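Local atomic coordinates of cytochrome c, putative (Shewanella oneidensis, PDB entry 1SP3), a protein that binds eight c-type hemes and probably works as a respiratory oxidoreductase that delivers electrons to tetrathionate. Residues I100-T105 and G132-D137; A79-K84 and A115-A120; S37-E42 and F88-K93. All blocks are in the same frame, centred on the assembly; numbering follows the deposited sequence.

Interaction 1: residues I100-T105 and G132-D137; sequences ICHDTT and GAPVRD. With HEC (heme c), chain E.
H102 and G132 grip each other through two hydrogen bonds, and with them the loop leading into helix 136-143 backs a c-type heme attachment motif, C98-X-X-C101-H102. H102 NE2 lies 2.0 Å from the heme iron, whose other axial ligand is H190, while C101 SG is covalently joined to CAC of the same porphyrin. H102 CG stands beside the backbone N, anti to the carbonyl carbon (chi1 -71°), which starts off the ring that meets both G132 O and the iron. The other imidazole nitrogen, ND1, donates to G132 O over 2.8 Å. That oxygen sits only 12° out of the ring plane, so the bond helps fix how the imidazole is turned over the heme, and it would probably make the ring a more electron-rich ligand. G132 N donates in return to H102 O at 2.7 Å, nearly straight at 164°.

P134 lies side by side with H102, its CG 3.6 Å from H102 CE1 and 3.7 Å from C2D of the heme, filling the corner between imidazole and porphyrin. Farther out, P134 O accepts from Q182 NE2, which also bonds the heme. T104 turns its methyl CG2 onto G132 N, while its OG1 pairs with N130 O. D103 OD2 accepts from T105 N, closing an Asx turn, and also from T105 OG1. On the C101 side, P134 CB and CG each come to 3.2 Å from C101 O.

Interaction 2: residues A79-K84 and A115-A120; sequences AGYGWK and AGEPMA
Y81 lies against G116, E117 and P118, bringing a loop that follows the heme-binding C77 onto a second loop. With chi1 at -62°, CG stands anti to the carbonyl carbon, beside the backbone N, which starts the ring out toward G116 and P118. CB faces the carboxylate of E117, 3.8 Å from both OE1 and OE2; the two side chains cross at about a right angle, the flat groups turned 33° apart. Farther along, CD2 brings the ring edge to G116 O at 3.3 Å, and CE2 packs on P118 CD at 4.0 Å. At the tip, OH hydrogen-bonds to Y108 OH.

The backbones meet just beside this ring. G82 N donates to A115 O, a short bond of 2.6 Å with an angle of 147°, and a water spans the same oxygen and W83 N, accepting from the nitrogen and donating to the carbonyl. G116 CA approaches G80 O to 3.3 Å in a CH...O contact; a side chain on G116 would strike that oxygen. K110 NZ bonds both G80 O and G116 O, tying the two loops together with a single, probably charged, amine. A115 CB points toward the other loop, 3.4 Å from W83 O, and touches K84 CB.

Neither segment is regular structure. The pair is plain loop-to-loop packing: Y81 rests on S16 and T19 of helix 15-34, W83 and K84 lean on E71 and P72 of helix 71-74, and A115 makes a backbone bond to P72, while helix 99-102 lies between the two loops in sequence.

Interaction 3: residues S37-E42 and F88-K93; sequences SHWTWE and FDFKDK. With HEC (heme c), chain F.
F88 meets W39 at the far end of the indole: F88 CZ comes to 3.6 Å from W39 CH2, the ring planes 58° apart. On the F90 side, F88 CD2 lies over the centre of the F90 ring. D89 opens a type I turn that runs to D92, and its OD1 accepts from K91 N, an Asx turn that steadies the bend.

F90 carries the contact. Its O accepts from W39 NE1 at 2.9 Å with an N-H...O angle of 164°, the oxygen lying almost in the indole plane. The phenyl ring itself comes edge-to-face (T-shaped) onto the five-membered ring of W39, planes at 79°, with CD2 above the indole toward its rim and CE2 3.6 Å from W39 O. W39, F88 and F90 thus form an aromatic cluster, packed on the short helix 37-40 that carries a heme ligand. H38 NE2 binds FE of HEC (chain F) at 2.0 Å, opposite H143. S37 OG donates to the propionate oxygen O1A of that heme over 2.5 Å. An alanine in place of W39 would probably leave F90 O without its indole donor and open a gap beside F88 and F90.

The neighbouring K93 ties the segment to helix 15-34, its NZ bonding T31 OG1. Just before it, D92 closes the turn and brings its O to 4.2 Å from W39 CZ2, while its OD1 bonds T94 OG1.

Overall arrangement
Interactions 2 and 3 are neighbours, their centres about 13 Å apart, and they touch mainly through W83: its CA packs 3.4 Å from F88 CD1, and its ring atom CZ3 meets both W41 CE3 and F90 CZ. A79 O also packs 3.6 Å from W39 CZ3. Interaction 1 touches neither, though its nearest atoms come within about 4 Å of interaction 2 and about 6 Å of interaction 3. The segments of interaction 2 alternate along the chain with those of both others. Interactions 1 and 3 each supply an axial histidine, H102 and H38, to different hemes. FE of HEC (chain E) and FE of HEC (chain F) lie 12.0 Å apart, a spacing consistent with electron transfer.

Interaction 1: residues I100-T105 and G132-D137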
loop_
_atom_site.group_PDB
_atom_site.type_symbol
_atom_site.label_atom_id
_atom_site.label_comp_id
_atom_site.label_asym_id
_atom_site.label_seq_id
_atom_site.Cartn_x
_atom_site.Cartn_y
_atom_site.Cartn_z
ATOM N N ILE A 100 3.586 -4.211 18.183
ATOM C CA ILE A 100 2.653 -3.629 17.257
ATOM C C ILE A 100 1.667 -4.714 16.692
ATOM O O ILE A 100 0.464 -4.458 16.545
ATOM C CB ILE A 100 3.369 -2.789 16.186
ATOM C CG1 ILE A 100 2.386 -2.050 15.239
ATOM C CG2 ILE A 100 4.315 -3.638 15.385
ATOM C CD1 ILE A 100 1.873 -0.845 15.872
ATOM N N CYS A 101 2.123 -5.932 16.451
ATOM C CA CYS A 101 1.182 -6.941 15.945
ATOM C C CYS A 101 0.491 -7.734 17.026
ATOM O O CYS A 101 -0.484 -8.398 16.760
ATOM C CB CYS A 101 1.871 -7.923 15.005
ATOM S SG CYS A 101 2.496 -7.091 13.490
ATOM N N HIS A 102 1.050 -7.729 18.208
ATOM C CA HIS A 102 0.622 -8.661 19.272
ATOM C C HIS A 102 -0.051 -8.007 20.463
ATOM O O HIS A 102 -0.546 -8.717 21.322
ATOM C CB HIS A 102 1.823 -9.507 19.726
ATOM C CG HIS A 102 2.261 -10.518 18.685
ATOM N ND1 HIS A 102 1.439 -11.530 18.248
ATOM C CD2 HIS A 102 3.426 -10.683 18.020
ATOM C CE1 HIS A 102 2.065 -12.277 17.351
ATOM N NE2 HIS A 102 3.290 -11.807 17.224
ATOM N N ASP A 103 -0.078 -6.670 20.508
ATOM C CA ASP A 103 -0.824 -5.970 21.568
ATOM C C ASP A 103 -2.354 -6.231 21.573
ATOM O O ASP A 103 -3.022 -5.995 20.564
ATOM C CB ASP A 103 -0.580 -4.450 21.507
ATOM C CG ASP A 103 -1.491 -3.692 22.462
ATOM O OD1 ASP A 103 -2.124 -2.697 22.011
ATOM O OD2 ASP A 103 -1.645 -4.081 23.648
ATOM N N THR A 104 -2.925 -6.662 22.714
ATOM C CA THR A 104 -4.349 -6.907 22.738
ATOM C C THR A 104 -5.072 -5.794 23.498
ATOM O O THR A 104 -6.245 -5.841 23.620
ATOM C CB THR A 104 -4.709 -8.264 23.373
ATOM O OG1 THR A 104 -4.252 -8.294 24.740
ATOM C CG2 THR A 104 -3.945 -9.395 22.704
ATOM N N THR A 105 -4.360 -4.799 24.019
ATOM C CA THR A 105 -5.066 -3.863 24.888
ATOM C C THR A 105 -5.687 -2.736 24.069
ATOM O O THR A 105 -6.509 -2.029 24.582
ATOM C CB THR A 105 -4.110 -3.216 25.890
ATOM O OG1 THR A 105 -3.078 -2.531 25.129
ATOM C CG2 THR A 105 -3.405 -4.278 26.796
ATOM N N GLY A 132 -0.822 -11.127 22.617
ATOM C CA GLY A 132 -1.411 -12.359 22.148
ATOM C C GLY A 132 -1.565 -12.353 20.609
ATOM O O GLY A 132 -0.817 -11.652 19.902
ATOM N N ALA A 133 -2.555 -13.092 20.106
ATOM C CA ALA A 133 -2.649 -13.294 18.672
ATOM C C ALA A 133 -3.137 -11.978 18.082
ATOM O O ALA A 133 -3.958 -11.279 18.724
ATOM C CB ALA A 133 -3.577 -14.475 18.374
ATOM N N PRO A 134 -2.548 -11.576 16.948
ATOM C CA PRO A 134 -2.990 -10.346 16.243
ATOM C C PRO A 134 -4.476 -10.465 15.843
ATOM O O PRO A 134 -4.934 -11.584 15.412
ATOM C CB PRO A 134 -2.165 -10.343 14.924
ATOM C CG PRO A 134 -0.777 -11.241 15.338
ATOM C CD PRO A 134 -1.431 -12.279 16.279
ATOM N N VAL A 135 -5.185 -9.337 15.896
ATOM C CA VAL A 135 -6.516 -9.194 15.261
ATOM C C VAL A 135 -6.474 -8.131 14.192
ATOM O O VAL A 135 -5.418 -7.470 14.006
ATOM C CB VAL A 135 -7.567 -8.844 16.303
ATOM C CG1 VAL A 135 -7.623 -9.964 17.305
ATOM C CG2 VAL A 135 -7.325 -7.415 16.969
ATOM N N ARG A 136 -7.573 -7.930 13.462
ATOM C CA ARG A 136 -7.527 -6.910 12.391
ATOM C C ARG A 136 -6.912 -5.584 12.826
ATOM O O ARG A 136 -6.091 -4.946 12.087
ATOM C CB ARG A 136 -8.895 -6.711 11.774
ATOM C CG ARG A 136 -9.450 -7.980 11.074
ATOM C CD ARG A 136 -10.883 -7.755 10.543
ATOM N NE ARG A 136 -11.817 -7.326 11.602
ATOM C CZ ARG A 136 -12.575 -8.147 12.365
ATOM N NH1 ARG A 136 -12.498 -9.467 12.184
ATOM N NH2 ARG A 136 -13.388 -7.639 13.341
ATOM N N ASP A 137 -7.230 -5.170 14.043
ATOM C CA ASP A 137 -6.759 -3.843 14.489
ATOM C C ASP A 137 -5.233 -3.769 14.662
ATOM O O ASP A 137 -4.643 -2.685 14.630
ATOM C CB ASP A 137 -7.509 -3.381 15.750
ATOM C CG ASP A 137 -7.766 -1.859 15.759
ATOM O OD1 ASP A 137 -8.038 -1.252 14.676
ATOM O OD2 ASP A 137 -7.679 -1.147 16.800
HETATM FE FE HEC E . 4.487 -12.649 15.931
HETATM C CHA HEC E . 2.727 -15.592 15.785
HETATM C CHB HEC E . 5.975 -13.833 18.772
HETATM C CHC HEC E . 6.518 -9.929 15.855
HETATM C CHD HEC E . 2.744 -11.299 13.376
HETATM N NA HEC E . 4.345 -14.385 17.097
HETATM C C1A HEC E . 3.581 -15.484 16.830
HETATM C C2A HEC E . 3.818 -16.538 17.828
HETATM C C3A HEC E . 4.742 -16.076 18.650
HETATM C C4A HEC E . 5.095 -14.708 18.179
HETATM C CMA HEC E . 5.362 -16.837 19.870
HETATM C CAA HEC E . 3.145 -17.940 17.875
HETATM C CBA HEC E . 3.496 -18.727 16.573
HETATM C CGA HEC E . 5.004 -18.798 16.376
HETATM O O1A HEC E . 5.610 -19.226 17.391
HETATM O O2A HEC E . 5.588 -18.482 15.254
HETATM N NB HEC E . 5.911 -12.046 17.045
HETATM C C1B HEC E . 6.394 -12.645 18.169
HETATM C C2B HEC E . 7.506 -11.853 18.624
HETATM C C3B HEC E . 7.645 -10.814 17.815
HETATM C C4B HEC E . 6.645 -10.884 16.818
HETATM C CMB HEC E . 8.352 -12.160 19.908
HETATM C CAB HEC E . 8.751 -9.698 17.882
HETATM C CBB HEC E . 10.091 -9.984 17.916
HETATM N NC HEC E . 4.629 -10.890 14.770
HETATM C C1C HEC E . 5.517 -9.887 14.940
HETATM C C2C HEC E . 5.217 -8.823 14.003
HETATM C C3C HEC E . 4.158 -9.191 13.281
HETATM C C4C HEC E . 3.791 -10.532 13.770
HETATM C CMC HEC E . 6.035 -7.516 13.916
HETATM C CAC HEC E . 3.369 -8.417 12.149
HETATM C CBC HEC E . 3.906 -7.657 11.176
HETATM N ND HEC E . 3.007 -13.336 14.788
HETATM C C1D HEC E . 2.417 -12.578 13.768
HETATM C C2D HEC E . 1.401 -13.352 13.169
HETATM C C3D HEC E . 1.461 -14.706 13.881
HETATM C C4D HEC E . 2.433 -14.583 14.893
HETATM C CMD HEC E . 0.450 -12.965 11.966
HETATM C CAD HEC E . 0.563 -15.924 13.649
HETATM C CBD HEC E . -0.753 -15.588 14.349
HETATM C CGD HEC E . -1.870 -16.595 14.176
HETATM O O1D HEC E . -3.047 -16.220 14.452
HETATM O O2D HEC E . -1.578 -17.751 13.766
#

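Interaction 2: residues A79-K84 and A115-A120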
loop_
_atom_site.group_PDB
_atom_site.type_symbol
_atom_site.label_atom_id
_atom_site.label_comp_id
_atom_site.label_asym_id
_atom_site.label_seq_id
_atom_site.Cartn_x
_atom_site.Cartn_y
_atom_site.Cartn_z
ATOM N N ALA A 79 7.847 -2.199 11.580
ATOM C CA ALA A 79 7.794 -3.114 12.726
ATOM C C ALA A 79 9.157 -3.154 13.470
ATOM O O ALA A 79 9.689 -4.245 13.767
ATOM C CB ALA A 79 7.367 -4.543 12.255
ATOM N N GLY A 80 9.710 -1.958 13.715
ATOM C CA GLY A 80 11.003 -1.751 14.304
ATOM C C GLY A 80 11.066 -0.517 15.184
ATOM O O GLY A 80 10.104 0.335 15.192
ATOM N N TYR A 81 12.204 -0.342 15.895
ATOM C CA TYR A 81 12.388 0.860 16.712
ATOM C C TYR A 81 13.690 1.617 16.313
ATOM O O TYR A 81 14.735 1.073 16.480
ATOM C CB TYR A 81 12.568 0.486 18.206
ATOM C CG TYR A 81 11.388 -0.226 18.829
ATOM C CD1 TYR A 81 11.563 -1.460 19.485
ATOM C CD2 TYR A 81 10.132 0.375 18.857
ATOM C CE1 TYR A 81 10.450 -2.103 20.102
ATOM C CE2 TYR A 81 9.075 -0.243 19.446
ATOM C CZ TYR A 81 9.223 -1.484 20.078
ATOM O OH TYR A 81 8.106 -2.092 20.663
ATOM N N GLY A 82 13.632 2.878 15.852
ATOM C CA GLY A 82 14.879 3.636 15.609
ATOM C C GLY A 82 15.332 3.818 14.165
ATOM O O GLY A 82 16.377 4.397 13.949
ATOM N N TRP A 83 14.626 3.264 13.173
ATOM C CA TRP A 83 15.049 3.451 11.787
ATOM C C TRP A 83 14.765 4.930 11.421
ATOM O O TRP A 83 13.631 5.325 11.140
ATOM C CB TRP A 83 14.371 2.448 10.839
ATOM C CG TRP A 83 14.749 2.592 9.391
ATOM C CD1 TRP A 83 15.647 3.493 8.865
ATOM C CD2 TRP A 83 14.296 1.818 8.310
ATOM N NE1 TRP A 83 15.750 3.336 7.512
ATOM C CE2 TRP A 83 14.911 2.333 7.135
ATOM C CE3 TRP A 83 13.360 0.813 8.175
ATOM C CZ2 TRP A 83 14.646 1.832 5.877
ATOM C CZ3 TRP A 83 13.129 0.291 6.941
ATOM C CH2 TRP A 83 13.716 0.813 5.801
ATOM N N LYS A 84 15.805 5.747 11.526
ATOM C CA LYS A 84 15.695 7.210 11.333
ATOM C C LYS A 84 16.545 7.691 10.161
ATOM O O LYS A 84 16.342 8.788 9.680
ATOM C CB LYS A 84 15.970 8.007 12.600
ATOM C CG LYS A 84 17.339 7.824 13.121
ATOM C CD LYS A 84 17.664 8.747 14.324
ATOM C CE LYS A 84 19.044 8.333 14.957
ATOM N NZ LYS A 84 19.879 9.437 15.648
ATOM N N ALA A 115 10.347 7.551 14.520
ATOM C CA ALA A 115 11.195 6.490 13.939
ATOM C C ALA A 115 10.899 5.086 14.520
ATOM O O ALA A 115 11.785 4.255 14.607
ATOM C CB ALA A 115 12.696 6.872 14.076
ATOM N N GLY A 116 9.635 4.822 14.885
ATOM C CA GLY A 116 9.193 3.502 15.298
ATOM C C GLY A 116 8.921 3.387 16.793
ATOM O O GLY A 116 8.170 2.497 17.256
ATOM N N GLU A 117 9.506 4.310 17.539
ATOM C CA GLU A 117 9.391 4.386 19.005
ATOM C C GLU A 117 7.935 4.527 19.402
ATOM O O GLU A 117 7.179 5.263 18.726
ATOM C CB GLU A 117 10.210 5.577 19.552
ATOM C CG GLU A 117 11.200 5.199 20.612
ATOM C CD GLU A 117 12.102 3.993 20.262
ATOM O OE1 GLU A 117 12.029 2.978 21.020
ATOM O OE2 GLU A 117 12.886 4.076 19.268
ATOM N N PRO A 118 7.560 3.880 20.524
ATOM C CA PRO A 118 6.200 3.970 21.034
ATOM C C PRO A 118 5.980 5.378 21.554
ATOM O O PRO A 118 6.950 5.991 21.988
ATOM C CB PRO A 118 6.229 3.045 22.261
ATOM C CG PRO A 118 7.435 2.240 22.119
ATOM C CD PRO A 118 8.422 3.130 21.449
ATOM N N MET A 119 4.745 5.854 21.556
ATOM C CA MET A 119 4.364 7.061 22.299
ATOM C C MET A 119 4.772 7.038 23.746
ATOM O O MET A 119 4.819 6.000 24.404
ATOM C CB MET A 119 2.839 7.260 22.259
ATOM C CG MET A 119 2.336 7.565 20.868
ATOM S SD MET A 119 2.711 9.302 20.385
ATOM C CE MET A 119 1.608 10.213 21.745
ATOM N N ALA A 120 4.982 8.248 24.239
ATOM C CA ALA A 120 5.329 8.509 25.627
ATOM C C ALA A 120 4.102 8.250 26.506
ATOM O O ALA A 120 2.959 8.506 26.058
ATOM C CB ALA A 120 5.790 9.979 25.759
HETATM O O HOH W 1 11.967 1.687 12.950
#

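Interaction 3: residues S37-E42 and F88-K93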
loop_
_atom_site.group_PDB
_atom_site.type_symbol
_atom_site.label_atom_id
_atom_site.label_comp_id
_atom_site.label_asym_id
_atom_site.label_seq_id
_atom_site.Cartn_x
_atom_site.Cartn_y
_atom_site.Cartn_z
ATOM N N SER A 37 9.809 -9.063 4.520
ATOM C CA SER A 37 9.661 -7.650 4.118
ATOM C C SER A 37 9.113 -6.741 5.255
ATOM O O SER A 37 9.327 -5.510 5.238
ATOM C CB SER A 37 8.849 -7.494 2.849
ATOM O OG SER A 37 7.552 -7.710 3.145
ATOM N N HIS A 38 8.414 -7.309 6.233
ATOM C CA HIS A 38 7.911 -6.432 7.333
ATOM C C HIS A 38 9.047 -5.793 8.095
ATOM O O HIS A 38 8.871 -4.811 8.716
ATOM C CB HIS A 38 6.991 -7.187 8.279
ATOM C CG HIS A 38 5.560 -7.095 7.850
ATOM N ND1 HIS A 38 4.897 -8.144 7.254
ATOM C CD2 HIS A 38 4.716 -6.033 7.796
ATOM C CE1 HIS A 38 3.679 -7.745 6.912
ATOM N NE2 HIS A 38 3.545 -6.467 7.224
ATOM N N TRP A 39 10.202 -6.444 8.093
ATOM C CA TRP A 39 11.383 -5.915 8.736
ATOM C C TRP A 39 12.275 -5.200 7.717
ATOM O O TRP A 39 12.711 -4.131 8.006
ATOM C CB TRP A 39 12.191 -7.076 9.306
ATOM C CG TRP A 39 13.454 -6.657 9.945
ATOM C CD1 TRP A 39 14.739 -7.031 9.582
ATOM C CD2 TRP A 39 13.600 -5.816 11.120
ATOM N NE1 TRP A 39 15.642 -6.438 10.417
ATOM C CE2 TRP A 39 14.973 -5.718 11.389
ATOM C CE3 TRP A 39 12.678 -5.129 11.987
ATOM C CZ2 TRP A 39 15.474 -4.940 12.435
ATOM C CZ3 TRP A 39 13.192 -4.371 13.035
ATOM C CH2 TRP A 39 14.587 -4.300 13.257
ATOM N N THR A 40 12.629 -5.820 6.599
ATOM C CA THR A 40 13.576 -5.192 5.712
ATOM C C THR A 40 12.982 -4.082 4.840
ATOM O O THR A 40 13.761 -3.294 4.296
ATOM C CB THR A 40 14.168 -6.195 4.785
ATOM O OG1 THR A 40 13.089 -6.776 4.020
ATOM C CG2 THR A 40 14.835 -7.398 5.592
ATOM N N TRP A 41 11.654 -4.101 4.593
ATOM C CA TRP A 41 11.050 -3.172 3.621
ATOM C C TRP A 41 11.635 -3.393 2.230
ATOM O O TRP A 41 11.696 -2.475 1.364
ATOM C CB TRP A 41 11.196 -1.693 4.065
ATOM C CG TRP A 41 10.063 -1.286 5.106
ATOM C CD1 TRP A 41 9.190 -2.142 5.787
ATOM C CD2 TRP A 41 9.782 0.024 5.584
ATOM N NE1 TRP A 41 8.352 -1.410 6.597
ATOM C CE2 TRP A 41 8.684 -0.084 6.498
ATOM C CE3 TRP A 41 10.331 1.317 5.313
ATOM C CZ2 TRP A 41 8.145 1.011 7.145
ATOM C CZ3 TRP A 41 9.771 2.403 5.972
ATOM C CH2 TRP A 41 8.679 2.250 6.875
ATOM N N GLU A 42 12.047 -4.623 1.977
ATOM C CA GLU A 42 12.558 -4.959 0.629
ATOM C C GLU A 42 11.919 -6.161 0.066
ATOM O O GLU A 42 11.721 -7.120 0.792
ATOM C CB GLU A 42 14.060 -5.167 0.628
ATOM C CG GLU A 42 14.803 -3.876 1.012
ATOM C CD GLU A 42 16.263 -3.868 0.616
ATOM O OE1 GLU A 42 16.971 -4.804 1.114
ATOM O OE2 GLU A 42 16.715 -2.900 -0.134
ATOM N N PHE A 88 20.625 2.477 9.997
ATOM C CA PHE A 88 19.835 1.535 10.807
ATOM C C PHE A 88 20.455 0.194 10.730
ATOM O O PHE A 88 20.879 -0.244 9.674
ATOM C CB PHE A 88 18.358 1.481 10.395
ATOM C CG PHE A 88 17.506 0.630 11.282
ATOM C CD1 PHE A 88 17.249 1.022 12.633
ATOM C CD2 PHE A 88 17.010 -0.611 10.807
ATOM C CE1 PHE A 88 16.456 0.272 13.415
ATOM C CE2 PHE A 88 16.246 -1.415 11.629
ATOM C CZ PHE A 88 15.948 -0.990 12.912
ATOM N N ASP A 89 20.614 -0.413 11.886
ATOM C CA ASP A 89 21.185 -1.725 11.954
ATOM C C ASP A 89 20.117 -2.842 11.760
ATOM O O ASP A 89 19.502 -3.243 12.711
ATOM C CB ASP A 89 21.819 -1.885 13.338
ATOM C CG ASP A 89 22.520 -3.203 13.485
ATOM O OD1 ASP A 89 22.613 -4.020 12.493
ATOM O OD2 ASP A 89 22.965 -3.517 14.568
ATOM N N PHE A 90 19.904 -3.326 10.550
ATOM C CA PHE A 90 18.935 -4.366 10.295
ATOM C C PHE A 90 19.248 -5.726 10.920
ATOM O O PHE A 90 18.512 -6.631 10.702
ATOM C CB PHE A 90 18.628 -4.509 8.783
ATOM C CG PHE A 90 17.881 -3.328 8.228
ATOM C CD1 PHE A 90 18.577 -2.215 7.709
ATOM C CD2 PHE A 90 16.469 -3.282 8.304
ATOM C CE1 PHE A 90 17.841 -1.100 7.195
ATOM C CE2 PHE A 90 15.715 -2.185 7.769
ATOM C CZ PHE A 90 16.408 -1.073 7.264
ATOM N N LYS A 91 20.343 -5.870 11.676
ATOM C CA LYS A 91 20.719 -7.163 12.248
ATOM C C LYS A 91 20.556 -7.161 13.744
ATOM O O LYS A 91 20.722 -8.183 14.426
ATOM C CB LYS A 91 22.143 -7.585 11.915
ATOM C CG LYS A 91 22.433 -7.722 10.416
ATOM C CD LYS A 91 21.553 -8.739 9.612
ATOM C CE LYS A 91 21.185 -10.137 10.289
ATOM N NZ LYS A 91 22.210 -11.002 11.075
ATOM N N ASP A 92 20.182 -6.001 14.246
ATOM C CA ASP A 92 19.923 -5.905 15.664
ATOM C C ASP A 92 18.524 -6.402 16.120
ATOM O O ASP A 92 17.480 -5.661 16.034
ATOM C CB ASP A 92 20.120 -4.465 16.088
ATOM C CG ASP A 92 20.151 -4.304 17.586
ATOM O OD1 ASP A 92 19.750 -5.269 18.351
ATOM O OD2 ASP A 92 20.502 -3.192 18.083
ATOM N N LYS A 93 18.535 -7.584 16.736
ATOM C CA LYS A 93 17.286 -8.218 17.214
ATOM C C LYS A 93 16.545 -7.419 18.257
ATOM O O LYS A 93 15.317 -7.477 18.317
ATOM C CB LYS A 93 17.492 -9.672 17.652
ATOM C CG LYS A 93 17.825 -10.598 16.473
ATOM C CD LYS A 93 19.030 -11.472 16.848
ATOM C CE LYS A 93 19.520 -12.349 15.709
ATOM N NZ LYS A 93 19.128 -13.682 16.154
HETATM FE FE HEC F . 1.908 -5.420 6.744
HETATM C CHA HEC F . 3.238 -5.299 3.634
HETATM C CHB HEC F . -0.008 -8.072 5.761
HETATM C CHC HEC F . 1.009 -5.922 9.978
HETATM C CHD HEC F . 3.572 -2.541 7.531
HETATM N NA HEC F . 1.655 -6.475 5.035
HETATM C C1A HEC F . 2.255 -6.230 3.854
HETATM C C2A HEC F . 1.856 -7.201 2.876
HETATM C C3A HEC F . 0.974 -8.005 3.467
HETATM C C4A HEC F . 0.818 -7.554 4.821
HETATM C CMA HEC F . 0.183 -9.147 2.767
HETATM C CAA HEC F . 2.342 -7.193 1.352
HETATM C CBA HEC F . 3.481 -8.171 1.062
HETATM C CGA HEC F . 4.806 -7.438 1.116
HETATM O O1A HEC F . 5.867 -8.103 1.332
HETATM O O2A HEC F . 4.819 -6.198 0.846
HETATM N NB HEC F . 0.703 -6.755 7.677
HETATM C C1B HEC F . 0.016 -7.764 7.104
HETATM C C2B HEC F . -0.808 -8.402 8.103
HETATM C C3B HEC F . -0.572 -7.799 9.265
HETATM C C4B HEC F . 0.422 -6.769 9.017
HETATM C CMB HEC F . -1.751 -9.561 7.681
HETATM C CAB HEC F . -1.045 -8.188 10.704
HETATM C CBB HEC F . -0.753 -9.494 11.078
HETATM N NC HEC F . 2.211 -4.453 8.418
HETATM C C1C HEC F . 1.756 -4.815 9.697
HETATM C C2C HEC F . 2.105 -3.763 10.600
HETATM C C3C HEC F . 2.833 -2.874 9.924
HETATM C C4C HEC F . 2.925 -3.250 8.537
HETATM C CMC HEC F . 1.711 -3.666 12.098
HETATM C CAC HEC F . 3.416 -1.618 10.565
HETATM C CBC HEC F . 4.341 -1.747 11.608
HETATM N ND HEC F . 3.123 -4.075 5.733
HETATM C C1D HEC F . 3.749 -2.951 6.248
HETATM C C2D HEC F . 4.634 -2.364 5.288
HETATM C C3D HEC F . 4.574 -3.274 4.116
HETATM C C4D HEC F . 3.610 -4.302 4.472
HETATM C CMD HEC F . 5.544 -1.102 5.333
HETATM C CAD HEC F . 5.355 -3.146 2.776
HETATM C CBD HEC F . 6.565 -4.016 3.049
HETATM C CGD HEC F . 7.515 -3.948 1.860
HETATM O O1D HEC F . 7.223 -4.661 0.868
HETATM O O2D HEC F . 8.550 -3.207 1.850
#